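Local coordinates for protein type-2Ba cytolytic delta-endotoxin (Bacillus thuringiensis serovar israelensis, PDB 2RCI) that probably kills the larvae of dipteran insects by making pores in the epithelial cell membrane of the midgut, at residues L127-S133 and I160-K166; H69-S75 and I174-Y180; Y20-R26 and Q191-S195. All coordinates share one frame; numbering follows the deposited sequence.

Interaction 1: L127-S133 and I160-K166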
loop_
_atom_site.group_PDB
_atom_site.type_symbol
_atom_site.label_atom_id
_atom_site.label_comp_id
_atom_site.label_asym_id
_atom_site.label_seq_id
_atom_site.Cartn_x
_atom_site.Cartn_y
_atom_site.Cartn_z
ATOM N N LEU A 127 -0.044 -12.848 -17.583
ATOM C CA LEU A 127 -0.783 -13.988 -17.050
ATOM C C LEU A 127 -0.411 -15.247 -17.825
ATOM O O LEU A 127 -1.285 -15.924 -18.357
ATOM C CB LEU A 127 -2.293 -13.727 -17.118
ATOM C CG LEU A 127 -2.873 -12.503 -16.397
ATOM C CD1 LEU A 127 -4.310 -12.287 -16.793
ATOM C CD2 LEU A 127 -2.764 -12.682 -14.870
ATOM N N SER A 128 0.885 -15.553 -17.869
ATOM C CA SER A 128 1.390 -16.643 -18.703
ATOM C C SER A 128 1.293 -17.981 -17.981
ATOM O O SER A 128 0.857 -18.047 -16.828
ATOM C CB SER A 128 2.841 -16.368 -19.125
ATOM O OG SER A 128 3.739 -16.725 -18.089
ATOM N N ALA A 129 1.718 -19.055 -18.645
ATOM C CA ALA A 129 1.730 -20.366 -17.986
ATOM C C ALA A 129 2.734 -20.440 -16.825
ATOM O O ALA A 129 2.566 -21.255 -15.894
ATOM C CB ALA A 129 2.004 -21.492 -19.010
ATOM N N THR A 130 3.767 -19.596 -16.870
ATOM C CA THR A 130 4.890 -19.724 -15.948
ATOM C C THR A 130 5.000 -18.567 -14.937
ATOM O O THR A 130 5.757 -18.660 -13.943
ATOM C CB THR A 130 6.236 -19.846 -16.698
ATOM O OG1 THR A 130 6.424 -18.710 -17.558
ATOM C CG2 THR A 130 6.310 -21.167 -17.499
ATOM N N GLN A 131 4.235 -17.505 -15.181
ATOM C CA GLN A 131 4.348 -16.286 -14.373
ATOM C C GLN A 131 3.070 -15.446 -14.331
ATOM O O GLN A 131 2.321 -15.356 -15.313
ATOM C CB GLN A 131 5.501 -15.453 -14.929
ATOM C CG GLN A 131 5.628 -14.058 -14.378
ATOM C CD GLN A 131 6.655 -13.247 -15.152
ATOM O OE1 GLN A 131 6.302 -12.339 -15.929
ATOM N NE2 GLN A 131 7.923 -13.576 -14.956
ATOM N N THR A 132 2.850 -14.809 -13.188
ATOM C CA THR A 132 1.780 -13.833 -13.033
ATOM C C THR A 132 2.391 -12.516 -12.564
ATOM O O THR A 132 3.254 -12.493 -11.687
ATOM C CB THR A 132 0.706 -14.323 -12.026
ATOM O OG1 THR A 132 0.132 -15.561 -12.480
ATOM C CG2 THR A 132 -0.409 -13.265 -11.847
ATOM N N SER A 133 1.980 -11.414 -13.173
ATOM C CA SER A 133 2.365 -10.118 -12.622
ATOM C C SER A 133 1.139 -9.234 -12.424
ATOM O O SER A 133 0.135 -9.328 -13.162
ATOM C CB SER A 133 3.464 -9.435 -13.453
ATOM O OG SER A 133 2.993 -9.022 -14.730
ATOM N N ILE A 160 4.140 -6.630 -8.514
ATOM C CA ILE A 160 4.409 -7.988 -8.060
ATOM C C ILE A 160 4.469 -8.932 -9.254
ATOM O O ILE A 160 3.538 -8.980 -10.069
ATOM C CB ILE A 160 3.361 -8.478 -7.043
ATOM C CG1 ILE A 160 3.345 -7.555 -5.809
ATOM C CG2 ILE A 160 3.669 -9.941 -6.631
ATOM C CD1 ILE A 160 2.039 -7.582 -5.012
ATOM N N THR A 161 5.573 -9.659 -9.333
ATOM C CA THR A 161 5.758 -10.731 -10.323
ATOM C C THR A 161 6.053 -12.011 -9.549
ATOM O O THR A 161 6.911 -12.032 -8.683
ATOM C CB THR A 161 6.918 -10.420 -11.255
ATOM O OG1 THR A 161 6.636 -9.198 -11.970
ATOM C CG2 THR A 161 7.110 -11.591 -12.253
ATOM N N VAL A 162 5.344 -13.082 -9.866
ATOM C CA VAL A 162 5.521 -14.342 -9.120
ATOM C C VAL A 162 5.485 -15.531 -10.087
ATOM O O VAL A 162 4.718 -15.511 -11.056
ATOM C CB VAL A 162 4.456 -14.450 -7.995
ATOM C CG1 VAL A 162 3.042 -14.274 -8.536
ATOM C CG2 VAL A 162 4.596 -15.756 -7.176
ATOM N N ASP A 163 6.302 -16.547 -9.825
ATOM C CA ASP A 163 6.411 -17.699 -10.744
ATOM C C ASP A 163 5.297 -18.727 -10.572
ATOM O O ASP A 163 5.551 -19.942 -10.536
ATOM C CB ASP A 163 7.800 -18.347 -10.656
ATOM C CG ASP A 163 8.065 -19.047 -9.305
ATOM O OD1 ASP A 163 7.440 -18.685 -8.284
ATOM O OD2 ASP A 163 8.935 -19.948 -9.265
ATOM N N VAL A 164 4.058 -18.244 -10.487
ATOM C CA VAL A 164 2.890 -19.089 -10.225
ATOM C C VAL A 164 1.813 -18.724 -11.236
ATOM O O VAL A 164 1.544 -17.547 -11.429
ATOM C CB VAL A 164 2.331 -18.853 -8.799
ATOM C CG1 VAL A 164 1.072 -19.650 -8.569
ATOM C CG2 VAL A 164 3.377 -19.229 -7.742
ATOM N N GLN A 165 1.183 -19.704 -11.883
ATOM C CA GLN A 165 0.160 -19.306 -12.837
ATOM C C GLN A 165 -1.119 -18.834 -12.109
ATOM O O GLN A 165 -1.376 -19.226 -10.946
ATOM C CB GLN A 165 0.047 -20.282 -14.032
ATOM C CG GLN A 165 -1.146 -21.109 -14.198
ATOM C CD GLN A 165 -2.327 -20.333 -14.683
ATOM O OE1 GLN A 165 -2.247 -19.460 -15.573
ATOM N NE2 GLN A 165 -3.447 -20.636 -14.096
ATOM N N LYS A 166 -1.826 -17.892 -12.726
ATOM C CA LYS A 166 -2.911 -17.160 -12.029
ATOM C C LYS A 166 -3.920 -18.020 -11.263
ATOM O O LYS A 166 -4.282 -17.690 -10.128
ATOM C CB LYS A 166 -3.669 -16.277 -13.010
ATOM C CG LYS A 166 -4.537 -15.192 -12.348
ATOM C CD LYS A 166 -5.646 -14.744 -13.301
ATOM C CE LYS A 166 -6.299 -13.446 -12.857
ATOM N NZ LYS A 166 -7.631 -13.259 -13.548
HETATM O O HOH W 1 -0.602 -16.631 -14.938
#
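Thr132 lies against the turn that leaves the neighbouring strand, its CB 4.2 Å from Val162 CG1 and its hydroxyl over the backbone of Val164 to Lys166. OG1 stands beside the backbone N (chi1 -60°), which turns it to Val164 O; Thr132 OG1 donates to Val164 O at 2.7 Å, in the carbonyl plane. A water adds a second grip: it donates to Thr132 OG1, accepts from Lys166 N at 2.8 Å, and lies within bonding distance of Ser128 O, where it probably donates as well, so it links the 128-131 turn and Thr132 to the start of helix 166-169. Between the strands, Thr132 and Val162 form an antiparallel hydrogen-bonded pair, with Thr132 N to Val162 O 2.9 Å and nearly straight at 173°.

On the opposite face of the sheet from Thr132, the CG2 methyl of Thr161 meets the amide end of Gln131, 3.4 Å from Gln131 CD; Gln131 OE1 itself is bonded to Asn126. Ser133 CB packs beside Thr161 OG1 at 3.5 Å. At the outer end, one methyl of Leu127, CD2, rests on the extended chain of Lys166, 3.9 Å from Lys166 CD. Each chain has its own turn: Ser128 OG accepts from Thr130 N in an ST turn, and Asp163 centres an inverse gamma turn.

This is the open end of the antiparallel hairpin of strands 132-142 and 150-162, away from its 143-149 connection. Strand 122-127 borders it beyond Ser133, strand 177-192 lies alongside Val162, and Leu169 of helix 166-169 packs on Thr132 and Val162, while Trp124 makes a cation-pi contact with Lys166.

Interaction 2: H69-S75 and I174-Y180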
loop_
_atom_site.group_PDB
_atom_site.type_symbol
_atom_site.label_atom_id
_atom_site.label_comp_id
_atom_site.label_asym_id
_atom_site.label_seq_id
_atom_site.Cartn_x
_atom_site.Cartn_y
_atom_site.Cartn_z
ATOM N N HIS A 69 13.205 -10.210 -3.915
ATOM C CA HIS A 69 13.540 -10.876 -5.176
ATOM C C HIS A 69 14.161 -12.222 -4.907
ATOM O O HIS A 69 15.395 -12.395 -5.018
ATOM C CB HIS A 69 14.474 -10.031 -6.037
ATOM C CG HIS A 69 14.460 -10.424 -7.481
ATOM N ND1 HIS A 69 14.753 -9.539 -8.498
ATOM C CD2 HIS A 69 14.138 -11.595 -8.081
ATOM C CE1 HIS A 69 14.646 -10.159 -9.661
ATOM N NE2 HIS A 69 14.269 -11.405 -9.437
ATOM N N GLN A 70 13.307 -13.173 -4.527
ATOM C CA GLN A 70 13.768 -14.500 -4.147
ATOM C C GLN A 70 12.612 -15.454 -3.972
ATOM O O GLN A 70 11.446 -15.050 -3.986
ATOM C CB GLN A 70 14.492 -14.425 -2.791
ATOM C CG GLN A 70 13.584 -13.872 -1.664
ATOM C CD GLN A 70 14.275 -13.898 -0.309
ATOM O OE1 GLN A 70 14.874 -12.896 0.117
ATOM N NE2 GLN A 70 14.182 -15.037 0.392
ATOM N N THR A 71 12.961 -16.728 -3.773
ATOM C CA THR A 71 12.029 -17.713 -3.244
ATOM C C THR A 71 11.842 -17.383 -1.764
ATOM O O THR A 71 12.812 -17.141 -1.014
ATOM C CB THR A 71 12.534 -19.167 -3.489
ATOM O OG1 THR A 71 12.495 -19.445 -4.901
ATOM C CG2 THR A 71 11.648 -20.182 -2.744
ATOM N N ILE A 72 10.575 -17.302 -1.370
ATOM C CA ILE A 72 10.228 -16.885 -0.009
ATOM C C ILE A 72 8.865 -17.434 0.357
ATOM O O ILE A 72 7.976 -17.572 -0.509
ATOM C CB ILE A 72 10.197 -15.318 0.095
ATOM C CG1 ILE A 72 10.230 -14.843 1.559
ATOM C CG2 ILE A 72 9.040 -14.712 -0.746
ATOM C CD1 ILE A 72 10.696 -13.397 1.648
ATOM N N GLU A 73 8.685 -17.725 1.651
ATOM C CA GLU A 73 7.363 -18.052 2.121
ATOM C C GLU A 73 6.580 -16.763 2.237
ATOM O O GLU A 73 7.116 -15.730 2.684
ATOM C CB GLU A 73 7.392 -18.775 3.480
ATOM C CG GLU A 73 6.028 -19.295 3.889
ATOM C CD GLU A 73 6.073 -20.070 5.207
ATOM O OE1 GLU A 73 6.891 -21.005 5.314
ATOM O OE2 GLU A 73 5.289 -19.737 6.122
ATOM N N VAL A 74 5.313 -16.842 1.844
ATOM C CA VAL A 74 4.452 -15.659 1.799
ATOM C C VAL A 74 4.419 -14.986 3.192
ATOM O O VAL A 74 4.564 -13.778 3.289
ATOM C CB VAL A 74 3.045 -15.970 1.210
ATOM C CG1 VAL A 74 2.044 -14.791 1.453
ATOM C CG2 VAL A 74 3.138 -16.247 -0.296
ATOM N N SER A 75 4.207 -15.760 4.266
ATOM C CA SER A 75 4.242 -15.167 5.626
ATOM C C SER A 75 5.508 -14.367 5.952
ATOM O O SER A 75 5.440 -13.300 6.551
ATOM C CB SER A 75 4.089 -16.281 6.674
ATOM O OG SER A 75 5.204 -17.168 6.597
ATOM N N ILE A 174 -0.621 -17.963 3.099
ATOM C CA ILE A 174 0.538 -17.386 3.771
ATOM C C ILE A 174 1.624 -18.451 4.049
ATOM O O ILE A 174 2.769 -18.119 4.257
ATOM C CB ILE A 174 0.146 -16.628 5.066
ATOM C CG1 ILE A 174 -0.559 -17.566 6.054
ATOM C CG2 ILE A 174 -0.750 -15.444 4.757
ATOM C CD1 ILE A 174 -0.592 -16.998 7.488
ATOM N N LYS A 175 1.247 -19.729 4.032
ATOM C CA LYS A 175 2.200 -20.825 4.251
ATOM C C LYS A 175 2.890 -21.353 2.986
ATOM O O LYS A 175 3.828 -22.164 3.081
ATOM C CB LYS A 175 1.528 -21.977 5.022
ATOM C CG LYS A 175 0.883 -21.591 6.316
ATOM C CD LYS A 175 1.896 -21.135 7.378
ATOM C CE LYS A 175 1.168 -20.710 8.663
ATOM N NZ LYS A 175 0.369 -21.817 9.302
ATOM N N ASP A 176 2.464 -20.873 1.820
ATOM C CA ASP A 176 3.053 -21.283 0.556
ATOM C C ASP A 176 4.300 -20.458 0.274
ATOM O O ASP A 176 4.460 -19.365 0.827
ATOM C CB ASP A 176 2.060 -21.110 -0.591
ATOM C CG ASP A 176 0.898 -22.083 -0.525
ATOM O OD1 ASP A 176 1.124 -23.298 -0.311
ATOM O OD2 ASP A 176 -0.247 -21.630 -0.709
ATOM N N SER A 177 5.169 -20.993 -0.576
ATOM C CA SER A 177 6.367 -20.302 -1.025
ATOM C C SER A 177 6.340 -20.206 -2.548
ATOM O O SER A 177 5.784 -21.077 -3.236
ATOM C CB SER A 177 7.640 -21.038 -0.590
ATOM O OG SER A 177 7.788 -21.086 0.829
ATOM N N ALA A 178 6.949 -19.152 -3.061
ATOM C CA ALA A 178 7.099 -18.985 -4.487
ATOM C C ALA A 178 8.200 -17.980 -4.714
ATOM O O ALA A 178 8.714 -17.360 -3.766
ATOM C CB ALA A 178 5.781 -18.506 -5.133
ATOM N N ARG A 179 8.562 -17.807 -5.982
ATOM C CA ARG A 179 9.619 -16.887 -6.317
ATOM C C ARG A 179 8.941 -15.561 -6.634
ATOM O O ARG A 179 8.178 -15.451 -7.619
ATOM C CB ARG A 179 10.462 -17.386 -7.496
ATOM C CG ARG A 179 11.631 -16.464 -7.789
ATOM C CD ARG A 179 12.593 -17.057 -8.818
ATOM N NE ARG A 179 13.503 -16.009 -9.251
ATOM C CZ ARG A 179 14.623 -15.679 -8.624
ATOM N NH1 ARG A 179 15.010 -16.339 -7.531
ATOM N NH2 ARG A 179 15.363 -14.686 -9.105
ATOM N N TYR A 180 9.174 -14.606 -5.736
ATOM C CA TYR A 180 8.587 -13.264 -5.806
ATOM C C TYR A 180 9.583 -12.214 -6.179
ATOM O O TYR A 180 10.715 -12.170 -5.642
ATOM C CB TYR A 180 7.947 -12.837 -4.471
ATOM C CG TYR A 180 6.561 -13.389 -4.259
ATOM C CD1 TYR A 180 6.355 -14.596 -3.555
ATOM C CD2 TYR A 180 5.450 -12.724 -4.759
ATOM C CE1 TYR A 180 5.056 -15.107 -3.381
ATOM C CE2 TYR A 180 4.169 -13.206 -4.574
ATOM C CZ TYR A 180 3.980 -14.403 -3.885
ATOM O OH TYR A 180 2.698 -14.846 -3.714
#
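Ile174 O receives the backbone N-H of Ser75 at 2.8 Å, in the carbonyl plane and on a lone pair, while Ser75 CB closes on the same oxygen. One residue earlier, Val74 N gives a straight bond (170°) to Asp176 O at 2.9 Å, so the loop before strand 177-192 takes up two N-H groups of the first turn of the helix beginning at Val74. Glu73, at the N-cap position, sends its extended side chain alongside that loop, its CG 3.5 Å from Ile174 O; its OE2 accepts the hydroxyl of Ser75 from above the carboxylate plane.

Further along, Ile72 and Ala178, then Gln70 and Tyr180, are antiparallel hydrogen-bonded pairs, each with two backbone bonds. Thr71 and Glu73 face Arg179 and Ser177 on one side of the ladder; Gln70, Ile72, Ala178 and Tyr180 occupy the other. There the Tyr180 ring, with CG beside the backbone N (chi1 -81°), runs back toward the helix start: Ile72 CG2 lies 3.9 Å from Tyr180 CD1, and Val74 CG2 lies 3.8 Å from Tyr180 CE1. Met77 of the helix also touches this ring.

The two sides differ in chemistry. Thr71, Glu73, Ser177 and Arg179 give a polar, largely exposed surface, whereas Ile72, Ala178 and Tyr180 form the apolar part of the other face, with Gln70 at its exposed end and the Val74 and Ser75 N-H bonds joining the helix's first turn to the 174-176 loop.

Interaction 3: Y20-R26 and Q191-S195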
loop_
_atom_site.group_PDB
_atom_site.type_symbol
_atom_site.label_atom_id
_atom_site.label_comp_id
_atom_site.label_asym_id
_atom_site.label_seq_id
_atom_site.Cartn_x
_atom_site.Cartn_y
_atom_site.Cartn_z
ATOM N N TYR A 20 -12.485 13.422 11.781
ATOM C CA TYR A 20 -11.417 13.701 10.850
ATOM C C TYR A 20 -11.573 12.962 9.527
ATOM O O TYR A 20 -10.685 13.055 8.688
ATOM C CB TYR A 20 -10.052 13.403 11.489
ATOM C CG TYR A 20 -9.739 14.354 12.619
ATOM C CD1 TYR A 20 -9.646 15.720 12.376
ATOM C CD2 TYR A 20 -9.561 13.896 13.921
ATOM C CE1 TYR A 20 -9.359 16.614 13.394
ATOM C CE2 TYR A 20 -9.287 14.778 14.969
ATOM C CZ TYR A 20 -9.182 16.136 14.690
ATOM O OH TYR A 20 -8.896 17.048 15.683
ATOM N N ILE A 21 -12.693 12.252 9.344
ATOM C CA ILE A 21 -12.971 11.550 8.077
ATOM C C ILE A 21 -12.927 12.497 6.855
ATOM O O ILE A 21 -12.425 12.112 5.793
ATOM C CB ILE A 21 -14.297 10.705 8.125
ATOM C CG1 ILE A 21 -14.117 9.451 9.012
ATOM C CG2 ILE A 21 -14.721 10.280 6.721
ATOM C CD1 ILE A 21 -15.407 8.546 9.173
ATOM N N ALA A 22 -13.448 13.720 7.007
ATOM C CA ALA A 22 -13.432 14.718 5.914
ATOM C C ALA A 22 -12.014 14.887 5.352
ATOM O O ALA A 22 -11.802 14.826 4.144
ATOM C CB ALA A 22 -13.957 16.065 6.422
ATOM N N GLN A 23 -11.056 15.126 6.243
ATOM C CA GLN A 23 -9.657 15.356 5.858
ATOM C C GLN A 23 -9.054 14.129 5.165
ATOM O O GLN A 23 -8.352 14.233 4.149
ATOM C CB GLN A 23 -8.830 15.734 7.091
ATOM C CG GLN A 23 -7.327 15.949 6.795
ATOM C CD GLN A 23 -6.657 16.819 7.849
ATOM O OE1 GLN A 23 -7.156 16.952 8.973
ATOM N NE2 GLN A 23 -5.524 17.423 7.481
ATOM N N ALA A 24 -9.326 12.959 5.729
ATOM C CA ALA A 24 -8.918 11.689 5.100
ATOM C C ALA A 24 -9.464 11.516 3.673
ATOM O O ALA A 24 -8.741 11.098 2.771
ATOM C CB ALA A 24 -9.319 10.521 5.980
ATOM N N ILE A 25 -10.736 11.862 3.469
ATOM C CA ILE A 25 -11.353 11.757 2.157
ATOM C C ILE A 25 -10.665 12.711 1.183
ATOM O O ILE A 25 -10.357 12.324 0.050
ATOM C CB ILE A 25 -12.899 12.056 2.218
ATOM C CG1 ILE A 25 -13.633 10.934 2.953
ATOM C CG2 ILE A 25 -13.490 12.262 0.791
ATOM C CD1 ILE A 25 -15.040 11.326 3.461
ATOM N N ARG A 26 -10.422 13.945 1.636
ATOM C CA ARG A 26 -9.815 14.976 0.789
ATOM C C ARG A 26 -8.438 14.490 0.298
ATOM O O ARG A 26 -8.144 14.503 -0.916
ATOM C CB ARG A 26 -9.655 16.303 1.557
ATOM C CG ARG A 26 -9.039 17.405 0.666
ATOM C CD ARG A 26 -8.905 18.725 1.349
ATOM N NE ARG A 26 -7.876 18.753 2.384
ATOM C CZ ARG A 26 -8.132 18.761 3.685
ATOM N NH1 ARG A 26 -9.393 18.726 4.134
ATOM N NH2 ARG A 26 -7.131 18.812 4.545
ATOM N N GLN A 191 -0.046 15.959 7.458
ATOM C CA GLN A 191 -0.625 17.294 7.325
ATOM C C GLN A 191 -1.268 17.666 8.658
ATOM O O GLN A 191 -1.887 16.796 9.326
ATOM C CB GLN A 191 -1.683 17.339 6.210
ATOM C CG GLN A 191 -2.341 18.732 5.985
ATOM C CD GLN A 191 -3.315 18.715 4.812
ATOM O OE1 GLN A 191 -4.353 18.052 4.863
ATOM N NE2 GLN A 191 -2.986 19.452 3.750
ATOM N N ALA A 192 -1.087 18.925 9.068
ATOM C CA ALA A 192 -1.791 19.435 10.254
ATOM C C ALA A 192 -3.285 19.108 10.147
ATOM O O ALA A 192 -3.893 19.220 9.082
ATOM C CB ALA A 192 -1.580 20.961 10.441
ATOM N N LEU A 193 -3.856 18.670 11.256
ATOM C CA LEU A 193 -5.271 18.393 11.335
ATOM C C LEU A 193 -6.060 19.669 11.078
ATOM O O LEU A 193 -5.769 20.682 11.619
ATOM C CB LEU A 193 -5.654 17.772 12.670
ATOM C CG LEU A 193 -5.245 16.354 12.990
ATOM C CD1 LEU A 193 -5.524 15.956 14.421
ATOM C CD2 LEU A 193 -5.780 15.342 12.036
ATOM N N ASP A 194 -6.949 19.599 10.124
ATOM C CA ASP A 194 -8.350 19.918 10.232
ATOM C C ASP A 194 -8.840 20.596 11.461
ATOM O O ASP A 194 -9.081 19.953 12.383
ATOM C CB ASP A 194 -8.967 20.522 9.002
ATOM C CG ASP A 194 -8.754 19.738 7.778
ATOM O OD1 ASP A 194 -7.711 19.903 7.213
ATOM O OD2 ASP A 194 -9.631 19.057 7.301
ATOM N N SER A 195 -9.020 21.893 11.430
ATOM C CA SER A 195 -10.006 22.555 12.300
ATOM C C SER A 195 -11.428 22.715 11.760
ATOM O O SER A 195 -11.614 23.472 10.824
ATOM C CB SER A 195 -9.956 22.099 13.761
ATOM O OG SER A 195 -10.515 20.814 13.959
HETATM O O HOH W 2 -5.232 19.616 1.584
#
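The first turns of helix 21-31 lie beside the end of strand 177-192, where the chain runs out of the sheet into Leu193 and Asp194, with the CA atoms of Gln23 and Asp194 6.5 Å apart. Gln23 reaches across with CG anti to the backbone N and the rest of its chain extended. Its amide nitrogen serves two acceptors: Gln23 NE2 is 2.9 Å from Ala192 O, a nearly straight bond (169°) in the plane of the Gln23 amide, and it also donates to Gln191 OE1. The Asp194 carboxylate is stacked on the Gln23 amide, the two planes only 15° apart.

One helical turn on, Arg26 bends at chi3 (71°) and grips Asp194 end-on. Arg26 NH2 meets Asp194 OD1 at 2.9 Å on its syn lone pair, and Arg26 NH1 bonds Asp194 OD2 at 3.2 Å, a two-pronged salt bridge. The same NH2 also donates to Gln191 OE1, 2.9 Å away, so that oxygen accepts from Gln23 and Arg26, both from one face of its amide plane. A water joins Arg26 NE to Gln191 NE2, and Gln191 NE2 is bonded in addition to Pro55 O. With two donors on its oxygen and two acceptors at its nitrogen, the Gln191 amide is probably fixed in rotation.

Nearer the helix start the contact turns apolar. Leu193 lies over one face of the Tyr20 ring, CD2 being 4.0 Å from the ring centroid in a CH-pi contact, and CD1 comes 3.7 Å from Tyr20 CZ. Met151 of strand 150-162 touches Tyr20, Gln23 and Leu193. The contact ties an N-terminal helix to the end of the last strand and the tail that follows it, within an alpha/beta architecture in which helix layers surround a beta-sheet.

Overall arrangement
From the N terminus, helix 21-31 comes first, and interaction 3 joins it to the end of strand 177-192, closing a loop that holds nearly all the modelled chain. Within that loop, interaction 2 ties strand 71-73 and the start of helix 74-89 to the beginning of the same strand. Interaction 1 nests again inside, closing the hairpin of strands 132-142 and 150-162. None of the loops cross. Interactions 1 and 2 touch: Asp163 OD1 probably bonds Arg179 N, and Val162 packs on Tyr180. Interaction 3 lies on the other side of the chain's centre, its centre about 38 Å from that of interaction 2, so the long strand 177-192 carries interactions 2 and 3 at its two ends.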